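Local structure of hypothetical protein yibA (Escherichia coli, 1OYZ) at residues S141-S153 with L164-W178. The protein is of unknown function, possibly an oxidoreductase, and folds as an all-helical chain that contains HEAT repeats. Residues are numbered along the deposited sequence; the frame is centred on the assembly and turned at random.
Sequences STNVRRATAFAIS and LINLLKDPNGDVRNW
Arg145 sets its CG opposite its own carbonyl carbon (chi1 -67°) and bends at chi3, while Asp170 swings its carboxylate away from its backbone N (chi1 -157°), and the two flat groups meet edge to edge, nearly coplanar. Arg145 NH2 carries the salt bridge, reaching the syn lone pair of Asp170 OD1 at 2.9 Å; the 2.4 Å between Arg145 NE and Asp170 OD2 is too short to be trusted in detail. Asp170 OD1 also accepts, through its anti lone pair, from Asn172 N at 2.7 Å, an Asx turn that leads into the helix starting at Gly173. Arg145 NH1 turns back to Asp139 O, and Arg176 NH2 holds Asp170 O while Arg176 NE pairs with Asp203. An alanine in place of Asp170 would probably leave the Arg145 guanidinium without its carboxylate mate and the turn without its side-chain acceptor.

Beyond this bridge the contact becomes largely apolar, though Asp174 OD1 lies beside Arg146, well out of its guanidinium plane, with no N-H pointing at it. Helix 142-153 runs almost parallel to 173-178, their axes 9.2 Å apart, and obliquely antiparallel to 164-168 (139°). Ala149 CB rests 3.7 Å from Trp178 CB, and Val175 CG2 packs on the backbone of Arg146. Phe150 CA sits over one face of the Trp178 six-membered ring, 4.2 Å from its centroid, and the Phe150 ring makes an offset edge-to-face pair with it. Against helix 164-168, Ile152 CG2 meets Leu164 CD1 at 3.9 Å, and Leu167 CD1 touches both Ala149 CB and Ile152 CD1. Within this HEAT-repeat region, a buried carboxylate thus ties one helix to the turn joining the next two, its charge probably balanced by Arg145.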
loop_
_atom_site.group_PDB
_atom_site.type_symbol
_atom_site.label_atom_id
_atom_site.label_comp_id
_atom_site.label_asym_id
_atom_site.label_seq_id
_atom_site.Cartn_x
_atom_site.Cartn_y
_atom_site.Cartn_z
ATOM N N SER A 141 3.012 16.469 3.108
ATOM C CA SER A 141 3.018 15.420 4.117
ATOM C C SER A 141 3.305 14.041 3.532
ATOM O O SER A 141 2.686 13.631 2.550
ATOM C CB SER A 141 1.679 15.365 4.839
ATOM O OG SER A 141 1.589 14.170 5.612
ATOM N N THR A 142 4.233 13.322 4.158
ATOM C CA THR A 142 4.589 11.980 3.719
ATOM C C THR A 142 3.422 11.035 3.930
ATOM O O THR A 142 3.161 10.164 3.104
ATOM C CB THR A 142 5.792 11.421 4.508
ATOM O OG1 THR A 142 5.542 11.567 5.912
ATOM C CG2 THR A 142 7.052 12.153 4.149
ATOM N N ASN A 143 2.723 11.194 5.043
ATOM C CA ASN A 143 1.578 10.329 5.311
ATOM C C ASN A 143 0.602 10.458 4.157
ATOM O O ASN A 143 0.060 9.449 3.674
ATOM C CB ASN A 143 0.892 10.736 6.600
ATOM C CG ASN A 143 1.867 10.864 7.749
ATOM O OD1 ASN A 143 1.703 10.230 8.789
ATOM N ND2 ASN A 143 2.899 11.692 7.565
ATOM N N VAL A 144 0.395 11.694 3.694
ATOM C CA VAL A 144 -0.525 11.930 2.585
ATOM C C VAL A 144 -0.029 11.308 1.304
ATOM O O VAL A 144 -0.789 10.644 0.602
ATOM C CB VAL A 144 -0.762 13.446 2.331
ATOM C CG1 VAL A 144 -1.472 13.629 1.002
ATOM C CG2 VAL A 144 -1.599 14.062 3.479
ATOM N N ARG A 145 1.239 11.540 0.977
ATOM C CA ARG A 145 1.797 10.960 -0.225
ATOM C C ARG A 145 1.696 9.427 -0.138
ATOM O O ARG A 145 1.325 8.780 -1.102
ATOM C CB ARG A 145 3.243 11.424 -0.431
ATOM C CG ARG A 145 3.342 12.921 -0.741
ATOM C CD ARG A 145 4.619 13.284 -1.479
ATOM N NE ARG A 145 5.814 12.845 -0.772
ATOM C CZ ARG A 145 6.212 13.304 0.405
ATOM N NH1 ARG A 145 5.505 14.227 1.040
ATOM N NH2 ARG A 145 7.349 12.864 0.934
ATOM N N ARG A 146 1.997 8.863 1.027
ATOM C CA ARG A 146 1.896 7.414 1.224
ATOM C C ARG A 146 0.462 6.969 0.937
ATOM O O ARG A 146 0.236 6.048 0.170
ATOM C CB ARG A 146 2.245 7.031 2.671
ATOM C CG ARG A 146 2.421 5.526 2.917
ATOM C CD ARG A 146 2.654 5.257 4.399
ATOM N NE ARG A 146 3.458 6.325 5.000
ATOM C CZ ARG A 146 3.457 6.625 6.297
ATOM N NH1 ARG A 146 2.698 5.933 7.138
ATOM N NH2 ARG A 146 4.198 7.632 6.756
ATOM N N ALA A 147 -0.508 7.635 1.562
ATOM C CA ALA A 147 -1.891 7.265 1.358
ATOM C C ALA A 147 -2.245 7.411 -0.117
ATOM O O ALA A 147 -3.068 6.665 -0.640
ATOM C CB ALA A 147 -2.800 8.109 2.246
ATOM N N THR A 148 -1.589 8.337 -0.806
ATOM C CA THR A 148 -1.859 8.539 -2.229
ATOM C C THR A 148 -1.346 7.318 -2.974
ATOM O O THR A 148 -1.973 6.844 -3.940
ATOM C CB THR A 148 -1.148 9.817 -2.790
ATOM O OG1 THR A 148 -1.559 10.967 -2.035
ATOM C CG2 THR A 148 -1.514 10.047 -4.255
ATOM N N ALA A 149 -0.209 6.788 -2.536
ATOM C CA ALA A 149 0.321 5.602 -3.225
ATOM C C ALA A 149 -0.716 4.474 -3.157
ATOM O O ALA A 149 -1.025 3.821 -4.158
ATOM C CB ALA A 149 1.651 5.163 -2.580
ATOM N N PHE A 150 -1.257 4.253 -1.967
ATOM C CA PHE A 150 -2.276 3.226 -1.779
ATOM C C PHE A 150 -3.449 3.447 -2.712
ATOM O O PHE A 150 -3.923 2.535 -3.391
ATOM C CB PHE A 150 -2.784 3.259 -0.343
ATOM C CG PHE A 150 -3.962 2.374 -0.110
ATOM C CD1 PHE A 150 -3.883 1.007 -0.381
ATOM C CD2 PHE A 150 -5.155 2.902 0.351
ATOM C CE1 PHE A 150 -4.980 0.183 -0.200
ATOM C CE2 PHE A 150 -6.253 2.088 0.533
ATOM C CZ PHE A 150 -6.166 0.724 0.256
ATOM N N ALA A 151 -3.930 4.684 -2.723
ATOM C CA ALA A 151 -5.055 5.050 -3.557
ATOM C C ALA A 151 -4.844 4.659 -5.007
ATOM O O ALA A 151 -5.661 3.956 -5.599
ATOM C CB ALA A 151 -5.298 6.545 -3.473
ATOM N N ILE A 152 -3.743 5.134 -5.578
ATOM C CA ILE A 152 -3.440 4.864 -6.975
ATOM C C ILE A 152 -3.475 3.367 -7.272
ATOM O O ILE A 152 -4.074 2.939 -8.250
ATOM C CB ILE A 152 -2.060 5.480 -7.363
ATOM C CG1 ILE A 152 -2.141 7.024 -7.316
ATOM C CG2 ILE A 152 -1.659 5.031 -8.752
ATOM C CD1 ILE A 152 -0.804 7.762 -7.516
ATOM N N SER A 153 -2.865 2.576 -6.405
ATOM C CA SER A 153 -2.834 1.142 -6.603
ATOM C C SER A 153 -4.241 0.569 -6.736
ATOM O O SER A 153 -4.449 -0.457 -7.380
ATOM C CB SER A 153 -2.093 0.465 -5.454
ATOM O OG SER A 153 -2.835 0.524 -4.269
ATOM N N LEU A 164 3.287 7.893 -10.155
ATOM C CA LEU A 164 4.059 6.754 -9.695
ATOM C C LEU A 164 5.561 7.035 -9.828
ATOM O O LEU A 164 6.334 6.859 -8.879
ATOM C CB LEU A 164 3.670 5.530 -10.527
ATOM C CG LEU A 164 2.875 4.440 -9.793
ATOM C CD1 LEU A 164 2.259 4.986 -8.524
ATOM C CD2 LEU A 164 1.818 3.863 -10.726
ATOM N N ILE A 165 5.969 7.509 -11.002
ATOM C CA ILE A 165 7.363 7.815 -11.235
ATOM C C ILE A 165 7.849 8.856 -10.248
ATOM O O ILE A 165 8.916 8.695 -9.655
ATOM C CB ILE A 165 7.573 8.291 -12.697
ATOM C CG1 ILE A 165 7.320 7.124 -13.643
ATOM C CG2 ILE A 165 8.986 8.825 -12.900
ATOM C CD1 ILE A 165 7.477 7.472 -15.112
ATOM N N ASN A 166 7.078 9.923 -10.033
ATOM C CA ASN A 166 7.545 10.929 -9.079
ATOM C C ASN A 166 7.642 10.340 -7.661
ATOM O O ASN A 166 8.535 10.708 -6.907
ATOM C CB ASN A 166 6.630 12.161 -9.082
ATOM C CG ASN A 166 7.393 13.458 -8.808
ATOM O OD1 ASN A 166 8.276 13.838 -9.570
ATOM N ND2 ASN A 166 7.066 14.129 -7.707
ATOM N N LEU A 167 6.743 9.420 -7.309
ATOM C CA LEU A 167 6.774 8.800 -5.980
ATOM C C LEU A 167 7.987 7.872 -5.834
ATOM O O LEU A 167 8.464 7.621 -4.731
ATOM C CB LEU A 167 5.463 8.034 -5.700
ATOM C CG LEU A 167 4.217 8.947 -5.590
ATOM C CD1 LEU A 167 2.920 8.140 -5.529
ATOM C CD2 LEU A 167 4.344 9.831 -4.348
ATOM N N LEU A 168 8.469 7.338 -6.948
ATOM C CA LEU A 168 9.649 6.500 -6.875
ATOM C C LEU A 168 10.795 7.383 -6.386
ATOM O O LEU A 168 11.740 6.897 -5.759
ATOM C CB LEU A 168 10.013 5.948 -8.248
ATOM C CG LEU A 168 9.096 4.888 -8.839
ATOM C CD1 LEU A 168 9.519 4.598 -10.294
ATOM C CD2 LEU A 168 9.167 3.628 -7.990
ATOM N N LYS A 169 10.703 8.683 -6.672
ATOM C CA LYS A 169 11.749 9.626 -6.302
ATOM C C LYS A 169 11.497 10.245 -4.951
ATOM O O LYS A 169 12.196 11.172 -4.537
ATOM C CB LYS A 169 11.852 10.740 -7.344
ATOM C CG LYS A 169 11.783 10.257 -8.778
ATOM C CD LYS A 169 11.637 11.441 -9.734
ATOM C CE LYS A 169 11.328 10.999 -11.164
ATOM N NZ LYS A 169 11.478 12.140 -12.116
ATOM N N ASP A 170 10.517 9.711 -4.244
ATOM C CA ASP A 170 10.177 10.269 -2.960
ATOM C C ASP A 170 11.266 10.153 -1.911
ATOM O O ASP A 170 12.036 9.191 -1.887
ATOM C CB ASP A 170 8.908 9.631 -2.431
ATOM C CG ASP A 170 8.219 10.499 -1.426
ATOM O OD1 ASP A 170 8.723 10.624 -0.292
ATOM O OD2 ASP A 170 7.173 11.079 -1.784
ATOM N N PRO A 171 11.354 11.162 -1.037
ATOM C CA PRO A 171 12.355 11.174 0.030
ATOM C C PRO A 171 12.026 10.095 1.048
ATOM O O PRO A 171 12.884 9.632 1.787
ATOM C CB PRO A 171 12.224 12.585 0.600
ATOM C CG PRO A 171 11.832 13.383 -0.594
ATOM C CD PRO A 171 10.773 12.507 -1.215
ATOM N N ASN A 172 10.779 9.671 1.084
ATOM C CA ASN A 172 10.418 8.634 2.035
ATOM C C ASN A 172 10.577 7.248 1.404
ATOM O O ASN A 172 10.058 6.989 0.322
ATOM C CB ASN A 172 8.987 8.818 2.507
ATOM C CG ASN A 172 8.654 7.923 3.665
ATOM O OD1 ASN A 172 9.034 8.187 4.804
ATOM N ND2 ASN A 172 7.947 6.842 3.383
ATOM N N GLY A 173 11.286 6.368 2.108
ATOM C CA GLY A 173 11.533 5.023 1.626
ATOM C C GLY A 173 10.285 4.189 1.502
ATOM O O GLY A 173 10.138 3.383 0.580
ATOM N N ASP A 174 9.369 4.397 2.439
ATOM C CA ASP A 174 8.090 3.687 2.460
ATOM C C ASP A 174 7.253 4.061 1.206
ATOM O O ASP A 174 6.635 3.193 0.559
ATOM C CB ASP A 174 7.356 4.074 3.752
ATOM C CG ASP A 174 6.156 3.208 4.026
ATOM O OD1 ASP A 174 5.285 3.092 3.132
ATOM O OD2 ASP A 174 6.088 2.645 5.146
ATOM N N VAL A 175 7.228 5.354 0.885
ATOM C CA VAL A 175 6.523 5.841 -0.304
ATOM C C VAL A 175 7.151 5.211 -1.577
ATOM O O VAL A 175 6.434 4.688 -2.446
ATOM C CB VAL A 175 6.609 7.398 -0.442
ATOM C CG1 VAL A 175 6.088 7.836 -1.843
ATOM C CG2 VAL A 175 5.783 8.077 0.657
ATOM N N ARG A 176 8.481 5.275 -1.689
ATOM C CA ARG A 176 9.175 4.693 -2.865
ATOM C C ARG A 176 8.846 3.195 -3.012
ATOM O O ARG A 176 8.566 2.713 -4.117
ATOM C CB ARG A 176 10.718 4.854 -2.767
ATOM C CG ARG A 176 11.256 6.266 -2.572
ATOM C CD ARG A 176 12.769 6.356 -2.944
ATOM N NE ARG A 176 13.653 5.654 -2.007
ATOM C CZ ARG A 176 13.822 6.007 -0.734
ATOM N NH1 ARG A 176 14.633 5.301 0.064
ATOM N NH2 ARG A 176 13.184 7.073 -0.250
ATOM N N ASN A 177 8.842 2.472 -1.894
ATOM C CA ASN A 177 8.562 1.043 -1.932
ATOM C C ASN A 177 7.151 0.782 -2.479
ATOM O O ASN A 177 6.954 -0.071 -3.356
ATOM C CB ASN A 177 8.762 0.431 -0.528
ATOM C CG ASN A 177 8.629 -1.101 -0.522
ATOM O OD1 ASN A 177 7.688 -1.655 0.046
ATOM N ND2 ASN A 177 9.568 -1.778 -1.156
ATOM N N TRP A 178 6.175 1.545 -1.989
ATOM C CA TRP A 178 4.792 1.396 -2.444
ATOM C C TRP A 178 4.649 1.705 -3.927
ATOM O O TRP A 178 3.911 1.035 -4.634
ATOM C CB TRP A 178 3.863 2.329 -1.654
ATOM C CG TRP A 178 2.888 1.622 -0.778
ATOM C CD1 TRP A 178 2.914 1.541 0.593
ATOM C CD2 TRP A 178 1.732 0.885 -1.205
ATOM N NE1 TRP A 178 1.839 0.794 1.041
ATOM C CE2 TRP A 178 1.105 0.374 -0.045
ATOM C CE3 TRP A 178 1.170 0.598 -2.460
ATOM C CZ2 TRP A 178 -0.059 -0.398 -0.100
ATOM C CZ3 TRP A 178 0.001 -0.179 -2.509
ATOM C CH2 TRP A 178 -0.590 -0.667 -1.336
#